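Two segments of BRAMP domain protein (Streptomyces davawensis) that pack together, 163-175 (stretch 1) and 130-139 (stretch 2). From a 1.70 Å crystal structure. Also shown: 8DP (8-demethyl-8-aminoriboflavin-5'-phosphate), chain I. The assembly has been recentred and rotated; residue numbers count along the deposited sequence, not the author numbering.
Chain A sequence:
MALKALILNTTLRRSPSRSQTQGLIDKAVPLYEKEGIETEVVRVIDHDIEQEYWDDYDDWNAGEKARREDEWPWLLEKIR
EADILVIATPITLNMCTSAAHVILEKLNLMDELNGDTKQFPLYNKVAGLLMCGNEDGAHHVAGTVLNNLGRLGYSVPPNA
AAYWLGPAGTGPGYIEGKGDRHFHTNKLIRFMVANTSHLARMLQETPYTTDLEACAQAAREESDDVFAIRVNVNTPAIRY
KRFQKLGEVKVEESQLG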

ATOM      1  N   TYR A 163     -13.784   8.473  -7.447  1.00 17.13           N
ATOM      2  CA  TYR A 163     -14.204   7.480  -6.466  1.00 17.07           C
ATOM      3  C   TYR A 163     -15.301   8.051  -5.580  1.00 17.85           C
ATOM      4  O   TYR A 163     -15.500   9.268  -5.505  1.00 17.01           O
ATOM      5  CB  TYR A 163     -13.006   7.010  -5.618  1.00 14.23           C
ATOM      6  CG  TYR A 163     -12.372   8.138  -4.852  1.00 18.10           C
ATOM      7  CD1 TYR A 163     -11.380   8.912  -5.422  1.00 19.52           C
ATOM      8  CD2 TYR A 163     -12.787   8.454  -3.563  1.00 16.57           C
ATOM      9  CE1 TYR A 163     -10.821   9.957  -4.748  1.00 20.38           C
ATOM     10  CE2 TYR A 163     -12.219   9.504  -2.866  1.00 17.24           C
ATOM     11  CZ  TYR A 163     -11.241  10.261  -3.477  1.00 17.36           C
ATOM     12  OH  TYR A 163     -10.661  11.321  -2.830  1.00 21.79           O
ATOM     13  N   TRP A 164     -16.009   7.142  -4.903  1.00 16.20           N
ATOM     14  CA  TRP A 164     -16.930   7.486  -3.833  1.00 16.79           C
ATOM     15  C   TRP A 164     -16.587   6.650  -2.606  1.00 14.71           C
ATOM     16  O   TRP A 164     -16.287   5.465  -2.720  1.00 14.83           O
ATOM     17  CB  TRP A 164     -18.396   7.234  -4.234  1.00 11.82           C
ATOM     18  CG  TRP A 164     -19.391   7.678  -3.173  1.00 17.09           C
ATOM     19  CD1 TRP A 164     -19.997   8.895  -3.083  1.00 18.85           C
ATOM     20  CD2 TRP A 164     -19.884   6.899  -2.074  1.00 17.35           C
ATOM     21  NE1 TRP A 164     -20.828   8.936  -1.995  1.00 17.25           N
ATOM     22  CE2 TRP A 164     -20.792   7.714  -1.361  1.00 17.07           C
ATOM     23  CE3 TRP A 164     -19.659   5.589  -1.633  1.00 16.53           C
ATOM     24  CZ2 TRP A 164     -21.467   7.269  -0.214  1.00 18.70           C
ATOM     25  CZ3 TRP A 164     -20.330   5.139  -0.492  1.00 13.93           C
ATOM     26  CH2 TRP A 164     -21.226   5.977   0.205  1.00 15.09           C
ATOM     27  N   LEU A 165     -16.625   7.286  -1.445  1.00 16.94           N
ATOM     28  CA  LEU A 165     -16.497   6.628  -0.154  1.00 14.91           C
ATOM     29  C   LEU A 165     -17.424   7.331   0.820  1.00 18.27           C
ATOM     30  O   LEU A 165     -17.599   8.550   0.746  1.00 14.12           O
ATOM     31  CB  LEU A 165     -15.060   6.702   0.420  1.00 16.51           C
ATOM     32  CG  LEU A 165     -13.897   6.208  -0.440  1.00 12.10           C
ATOM     33  CD1 LEU A 165     -12.639   6.654   0.296  1.00 15.15           C
ATOM     34  CD2 LEU A 165     -13.951   4.711  -0.645  1.00 13.74           C
ATOM     35  N   GLY A 166     -18.006   6.567   1.744  1.00 15.96           N
ATOM     36  CA  GLY A 166     -18.632   7.169   2.899  1.00 15.80           C
ATOM     37  C   GLY A 166     -17.646   7.410   4.043  1.00 20.04           C
ATOM     38  O   GLY A 166     -16.427   7.248   3.895  1.00 16.14           O
ATOM     39  N   PRO A 167     -18.152   7.837   5.200  1.00 15.92           N
ATOM     40  CA  PRO A 167     -17.282   8.021   6.367  1.00 17.87           C
ATOM     41  C   PRO A 167     -16.823   6.681   6.934  1.00 16.27           C
ATOM     42  O   PRO A 167     -17.313   5.625   6.561  1.00 18.41           O
ATOM     43  CB  PRO A 167     -18.189   8.759   7.353  1.00 18.76           C
ATOM     44  CG  PRO A 167     -19.540   8.199   7.052  1.00 19.29           C
ATOM     45  CD  PRO A 167     -19.582   7.994   5.545  1.00 19.90           C
ATOM     46  N   ALA A 168     -15.868   6.746   7.870  1.00 21.02           N
ATOM     47  CA  ALA A 168     -15.472   5.567   8.636  1.00 20.26           C
ATOM     48  C   ALA A 168     -16.714   4.816   9.099  1.00 19.14           C
ATOM     49  O   ALA A 168     -17.615   5.403   9.707  1.00 19.00           O
ATOM     50  CB  ALA A 168     -14.620   5.984   9.843  1.00 16.94           C
ATOM     51  N   GLY A 169     -16.792   3.539   8.762  1.00 21.44           N
ATOM     52  CA  GLY A 169     -17.972   2.771   9.105  1.00 18.85           C
ATOM     53  C   GLY A 169     -18.133   1.562   8.204  1.00 21.82           C
ATOM     54  O   GLY A 169     -17.246   1.212   7.431  1.00 21.52           O
ATOM     55  N   THR A 170     -19.307   0.937   8.326  1.00 18.19           N
ATOM     56  CA  THR A 170     -19.618  -0.294   7.617  1.00 20.13           C
ATOM     57  C   THR A 170     -20.372  -0.050   6.324  1.00 16.54           C
ATOM     58  O   THR A 170     -20.608  -1.003   5.577  1.00 17.29           O
ATOM     59  CB  THR A 170     -20.491  -1.196   8.482  1.00 17.51           C
ATOM     60  OG1 THR A 170     -21.713  -0.509   8.735  1.00 17.91           O
ATOM     61  CG2 THR A 170     -19.787  -1.536   9.799  1.00 20.07           C
ATOM     62  N   GLY A 171     -20.791   1.185   6.081  1.00 20.64           N
ATOM     63  CA  GLY A 171     -21.721   1.485   5.005  1.00 21.95           C
ATOM     64  C   GLY A 171     -22.770   2.475   5.465  1.00 19.30           C
ATOM     65  O   GLY A 171     -22.683   3.027   6.571  1.00 17.17           O
ATOM     66  N   PRO A 172     -23.795   2.697   4.637  1.00 20.55           N
ATOM     67  CA  PRO A 172     -24.070   1.974   3.388  1.00 14.71           C
ATOM     68  C   PRO A 172     -23.255   2.479   2.191  1.00 17.20           C
ATOM     69  O   PRO A 172     -22.401   3.355   2.358  1.00 16.94           O
ATOM     70  CB  PRO A 172     -25.549   2.255   3.167  1.00 21.24           C
ATOM     71  CG  PRO A 172     -25.715   3.651   3.727  1.00 21.42           C
ATOM     72  CD  PRO A 172     -24.886   3.625   4.985  1.00 23.22           C
ATOM     73  N   GLY A 173     -23.510   1.915   1.013  1.00 19.98           N
ATOM     74  CA  GLY A 173     -22.772   2.250  -0.186  1.00 17.31           C
ATOM     75  C   GLY A 173     -23.320   3.437  -0.955  1.00 17.22           C
ATOM     76  O   GLY A 173     -24.157   4.204  -0.476  1.00 18.30           O
ATOM     77  N   TYR A 174     -22.844   3.545  -2.197  1.00 17.58           N
ATOM     78  CA  TYR A 174     -23.128   4.685  -3.067  1.00 14.48           C
ATOM     79  C   TYR A 174     -24.624   4.943  -3.224  1.00 17.41           C
ATOM     80  O   TYR A 174     -25.057   6.099  -3.258  1.00 19.20           O
ATOM     81  CB  TYR A 174     -22.489   4.396  -4.415  1.00 14.99           C
ATOM     82  CG  TYR A 174     -22.633   5.411  -5.528  1.00 19.06           C
ATOM     83  CD1 TYR A 174     -21.657   6.389  -5.735  1.00 18.88           C
ATOM     84  CD2 TYR A 174     -23.681   5.325  -6.437  1.00 20.14           C
ATOM     85  CE1 TYR A 174     -21.761   7.294  -6.792  1.00 21.31           C
ATOM     86  CE2 TYR A 174     -23.796   6.228  -7.494  1.00 19.58           C
ATOM     87  CZ  TYR A 174     -22.824   7.209  -7.663  1.00 20.25           C
ATOM     88  OH  TYR A 174     -22.920   8.108  -8.723  1.00 19.88           O
ATOM     89  N   ILE A 175     -25.430   3.882  -3.313  1.00 16.91           N
ATOM     90  CA  ILE A 175     -26.856   4.046  -3.615  1.00 18.84           C
ATOM     91  C   ILE A 175     -27.589   4.667  -2.430  1.00 22.42           C
ATOM     92  O   ILE A 175     -28.135   5.776  -2.529  1.00 19.82           O
ATOM     93  CB  ILE A 175     -27.480   2.707  -4.041  1.00 17.39           C
ATOM     94  CG1 ILE A 175     -26.935   2.308  -5.413  1.00 22.45           C
ATOM     95  CG2 ILE A 175     -29.010   2.810  -4.090  1.00 20.36           C
ATOM     96  CD1 ILE A 175     -27.319   0.907  -5.858  1.00 20.70           C
TER
HETATM   97  C4  8DP I 301     -17.501  -2.401  -0.871  1.00 24.32           C
HETATM   98  C5  8DP I 301     -17.540  -2.543   0.655  1.00 16.85           C
HETATM   99  C8  8DP I 301     -16.923  -6.758   0.798  1.00 18.28           C
HETATM  100  N3  8DP I 301     -13.734  -4.260   1.742  1.00 17.75           N
HETATM  101  C2  8DP I 301     -19.378  -1.894  -2.569  1.00 31.54           C
HETATM  102  N2  8DP I 301     -17.987  -7.676   0.476  1.00 20.46           N
HETATM  103  N1  8DP I 301     -16.208  -3.157   1.067  1.00 18.08           N
HETATM  104  C6  8DP I 301     -16.038  -4.502   1.073  1.00 17.90           C
HETATM  105  O6  8DP I 301     -19.658  -3.527  -0.909  1.00 29.79           O
HETATM  106  N4  8DP I 301     -15.309  -1.006   1.368  1.00 16.45           N
HETATM  107  C12 8DP I 301     -14.792  -5.057   1.438  1.00 17.72           C
HETATM  108  C13 8DP I 301     -15.158  -2.353   1.375  1.00 18.15           C
HETATM  109  C14 8DP I 301     -13.916  -2.911   1.708  1.00 17.66           C
HETATM  110  C15 8DP I 301     -12.868  -2.033   2.017  1.00 17.03           C
HETATM  111  C16 8DP I 301     -14.294  -0.218   1.666  1.00 15.40           C
HETATM  112  C1  8DP I 301     -20.136  -2.701  -3.628  1.00 19.02           C
HETATM  113  C3  8DP I 301     -18.672  -2.941  -1.707  1.00 32.91           C
HETATM  114  C7  8DP I 301     -17.126  -5.363   0.776  1.00 17.69           C
HETATM  115  C9  8DP I 301     -15.653  -7.293   1.159  1.00 17.77           C
HETATM  116  O1  8DP I 301     -20.396  -2.541  -7.499  1.00 16.05           O
HETATM  117  P1  8DP I 301     -20.602  -3.187  -6.112  1.00 17.23           P
HETATM  118  O2  8DP I 301     -22.128  -3.161  -5.750  1.00 17.43           O
HETATM  119  O3  8DP I 301     -20.067  -4.612  -6.067  1.00 14.90           O
HETATM  120  O4  8DP I 301     -19.838  -2.282  -5.014  1.00 18.76           O
HETATM  121  O5  8DP I 301     -18.536  -1.003  -3.211  1.00 23.59           O
HETATM  122  O7  8DP I 301     -16.551  -1.867  -1.475  1.00 16.96           O
HETATM  123  C10 8DP I 301     -15.419  -8.788   1.194  1.00 22.89           C
HETATM  124  C11 8DP I 301     -14.615  -6.449   1.463  1.00 18.12           C
HETATM  125  O8  8DP I 301     -11.602  -2.516   2.346  1.00 18.70           O
HETATM  126  N5  8DP I 301     -13.083  -0.712   1.984  1.00 14.61           N
HETATM  127  O9  8DP I 301     -14.423   1.193   1.652  1.00 16.45           O
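Stretch 2 (130-139) LMCGNEDGAH

Stretch 2 enters as a strand that includes Leu130, Met131 and Cys132, then loops and enters a helix at Ala138. Its strand lies parallel to the strand of stretch 1, with Tyr163 beside Met131 and Trp164 beside Cys132. Tyr163 CA is 4.5 Å from Met131 CA, and Trp164 CA is 5.0 Å from Cys132 CA.

Tyr163 and Met131 point to the same face of the sheet, and Tyr163 CB is 3.9 Å from Met131 CB. The ring of Tyr163 then reaches the start of the helix. Ala138 CB lies over one face of it, 3.6 Å from Tyr163 CG. The His139 ring meets it obliquely, with the planes at 72° and His139 CE1 3.2 Å from Tyr163 OH.

Trp164 carries the strand pairing through its backbone. Trp164 N donates to Met131 O at 3.0 Å, and Trp164 O accepts from Gly133 N at 3.1 Å. Its side chain shares the other face of the sheet with Cys132, and Trp164 CE3 is 4.1 Å from Cys132 SG.

Leu165 fits against the loop of stretch 2. Leu165 CD2 is 3.8 Å from Asp136 N, and Leu165 CD1 is 4.0 Å from Ala138 CB. Gly166 N makes a weak hydrogen bond to Asn134 O at 3.0 Å. A CB on Gly166 would clash with that oxygen.

Pro167 points away, but Pro167 O is 3.3 Å from Glu135 CB. The Glu135 side chain extends to the next turn, where Gly169 N donates to Glu135 OE2 at 2.9 Å.

Thr170 also points away. Its backbone is held instead: Asn134 ND2 donates to Thr170 O at 2.9 Å. Past the cis peptide before Pro172, Gly173 CA packs 3.5 Å from Asn134 OD1. Tyr174 CB closes the contact, 3.7 Å from Cys132 SG. Ile175 is out of reach.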

ATOM      1  N   LEU A 130     -12.294   4.227 -11.886  1.00 14.57           N
ATOM      2  CA  LEU A 130     -13.476   4.536 -11.088  1.00 16.45           C
ATOM      3  C   LEU A 130     -13.527   3.558  -9.921  1.00 17.00           C
ATOM      4  O   LEU A 130     -13.372   2.349 -10.123  1.00 19.82           O
ATOM      5  CB  LEU A 130     -14.756   4.429 -11.921  1.00 18.40           C
ATOM      6  CG  LEU A 130     -14.868   5.362 -13.136  1.00 13.89           C
ATOM      7  CD1 LEU A 130     -16.093   5.012 -13.930  1.00 16.24           C
ATOM      8  CD2 LEU A 130     -14.908   6.853 -12.717  1.00 16.53           C
ATOM      9  N   MET A 131     -13.726   4.062  -8.699  1.00 18.64           N
ATOM     10  CA  MET A 131     -13.715   3.176  -7.536  1.00 17.13           C
ATOM     11  C   MET A 131     -14.883   3.492  -6.613  1.00 16.77           C
ATOM     12  O   MET A 131     -15.305   4.647  -6.486  1.00 16.77           O
ATOM     13  CB  MET A 131     -12.404   3.282  -6.744  1.00 16.88           C
ATOM     14  CG  MET A 131     -11.182   2.742  -7.451  1.00 22.11           C
ATOM     15  SD  MET A 131      -9.699   3.274  -6.594  1.00 20.00           S
ATOM     16  CE  MET A 131      -9.656   5.024  -6.931  1.00 20.00           C
ATOM     17  N   CYS A 132     -15.384   2.458  -5.941  1.00 16.91           N
ATOM     18  CA  CYS A 132     -16.476   2.625  -4.985  1.00 14.19           C
ATOM     19  C   CYS A 132     -16.161   1.781  -3.759  1.00 15.86           C
ATOM     20  O   CYS A 132     -15.939   0.581  -3.888  1.00 17.56           O
ATOM     21  CB  CYS A 132     -17.813   2.187  -5.591  1.00 20.75           C
ATOM     22  SG  CYS A 132     -19.140   2.870  -4.657  1.00 27.19           S
ATOM     23  N   GLY A 133     -16.116   2.403  -2.578  1.00 15.89           N
ATOM     24  CA  GLY A 133     -15.977   1.662  -1.344  1.00 14.24           C
ATOM     25  C   GLY A 133     -16.980   2.182  -0.332  1.00 17.98           C
ATOM     26  O   GLY A 133     -17.534   3.269  -0.491  1.00 18.31           O
ATOM     27  N   ASN A 134     -17.195   1.406   0.730  1.00 15.60           N
ATOM     28  CA  ASN A 134     -18.080   1.941   1.762  1.00 15.31           C
ATOM     29  C   ASN A 134     -17.407   3.009   2.615  1.00 15.53           C
ATOM     30  O   ASN A 134     -18.107   3.877   3.168  1.00 16.02           O
ATOM     31  CB  ASN A 134     -18.606   0.810   2.664  1.00 13.81           C
ATOM     32  CG  ASN A 134     -19.668  -0.028   1.976  1.00 19.93           C
ATOM     33  OD1 ASN A 134     -20.038   0.237   0.822  1.00 19.58           O
ATOM     34  ND2 ASN A 134     -20.167  -1.046   2.672  1.00 18.88           N
ATOM     35  N   GLU A 135     -16.072   2.968   2.744  1.00 17.12           N
ATOM     36  CA  GLU A 135     -15.409   3.879   3.670  1.00 16.07           C
ATOM     37  C   GLU A 135     -13.956   4.212   3.346  1.00 16.10           C
ATOM     38  O   GLU A 135     -13.513   5.305   3.689  1.00 17.96           O
ATOM     39  CB  GLU A 135     -15.455   3.321   5.102  1.00 16.67           C
ATOM     40  CG  GLU A 135     -14.793   1.968   5.251  1.00 17.15           C
ATOM     41  CD  GLU A 135     -14.230   1.694   6.641  1.00 21.90           C
ATOM     42  OE1 GLU A 135     -13.681   0.589   6.830  1.00 24.22           O
ATOM     43  OE2 GLU A 135     -14.312   2.568   7.536  1.00 22.01           O
ATOM     44  N   ASP A 136     -13.180   3.300   2.751  1.00 13.53           N
ATOM     45  CA  ASP A 136     -11.735   3.524   2.774  1.00 13.21           C
ATOM     46  C   ASP A 136     -11.019   2.660   1.741  1.00 13.84           C
ATOM     47  O   ASP A 136     -11.392   1.506   1.529  1.00 19.05           O
ATOM     48  CB  ASP A 136     -11.201   3.227   4.182  1.00 14.21           C
ATOM     49  CG  ASP A 136      -9.737   3.505   4.326  1.00 19.77           C
ATOM     50  OD1 ASP A 136      -9.304   4.642   4.040  1.00 23.73           O
ATOM     51  OD2 ASP A 136      -9.015   2.581   4.738  1.00 26.74           O
ATOM     52  N   GLY A 137      -9.973   3.223   1.123  1.00 14.24           N
ATOM     53  CA  GLY A 137      -9.091   2.427   0.278  1.00 15.82           C
ATOM     54  C   GLY A 137      -8.854   2.986  -1.116  1.00 17.67           C
ATOM     55  O   GLY A 137      -8.077   2.415  -1.888  1.00 15.37           O
ATOM     56  N   ALA A 138      -9.508   4.104  -1.439  1.00 15.76           N
ATOM     57  CA  ALA A 138      -9.500   4.599  -2.816  1.00 16.71           C
ATOM     58  C   ALA A 138      -8.084   4.934  -3.289  1.00 17.64           C
ATOM     59  O   ALA A 138      -7.646   4.467  -4.347  1.00 17.51           O
ATOM     60  CB  ALA A 138     -10.417   5.815  -2.937  1.00 19.07           C
ATOM     61  N   HIS A 139      -7.359   5.767  -2.542  1.00 16.26           N
ATOM     62  CA  HIS A 139      -6.031   6.166  -3.029  1.00 19.01           C
ATOM     63  C   HIS A 139      -5.034   5.002  -3.018  1.00 19.02           C
ATOM     64  O   HIS A 139      -4.132   4.932  -3.871  1.00 18.28           O
ATOM     65  CB  HIS A 139      -5.532   7.361  -2.213  1.00 18.94           C
ATOM     66  CG  HIS A 139      -6.330   8.607  -2.457  1.00 24.85           C
ATOM     67  ND1 HIS A 139      -7.247   9.102  -1.552  1.00 23.38           N
ATOM     68  CD2 HIS A 139      -6.384   9.431  -3.531  1.00 24.21           C
ATOM     69  CE1 HIS A 139      -7.818  10.184  -2.050  1.00 22.24           C
ATOM     70  NE2 HIS A 139      -7.306  10.409  -3.247  1.00 24.55           N
TER
HETATM   71  O   HOH W   1     -20.658   4.636   4.092  1.00 18.45           O
HETATM   72  O   HOH W   2     -20.324   1.239  -2.030  1.00 27.48           O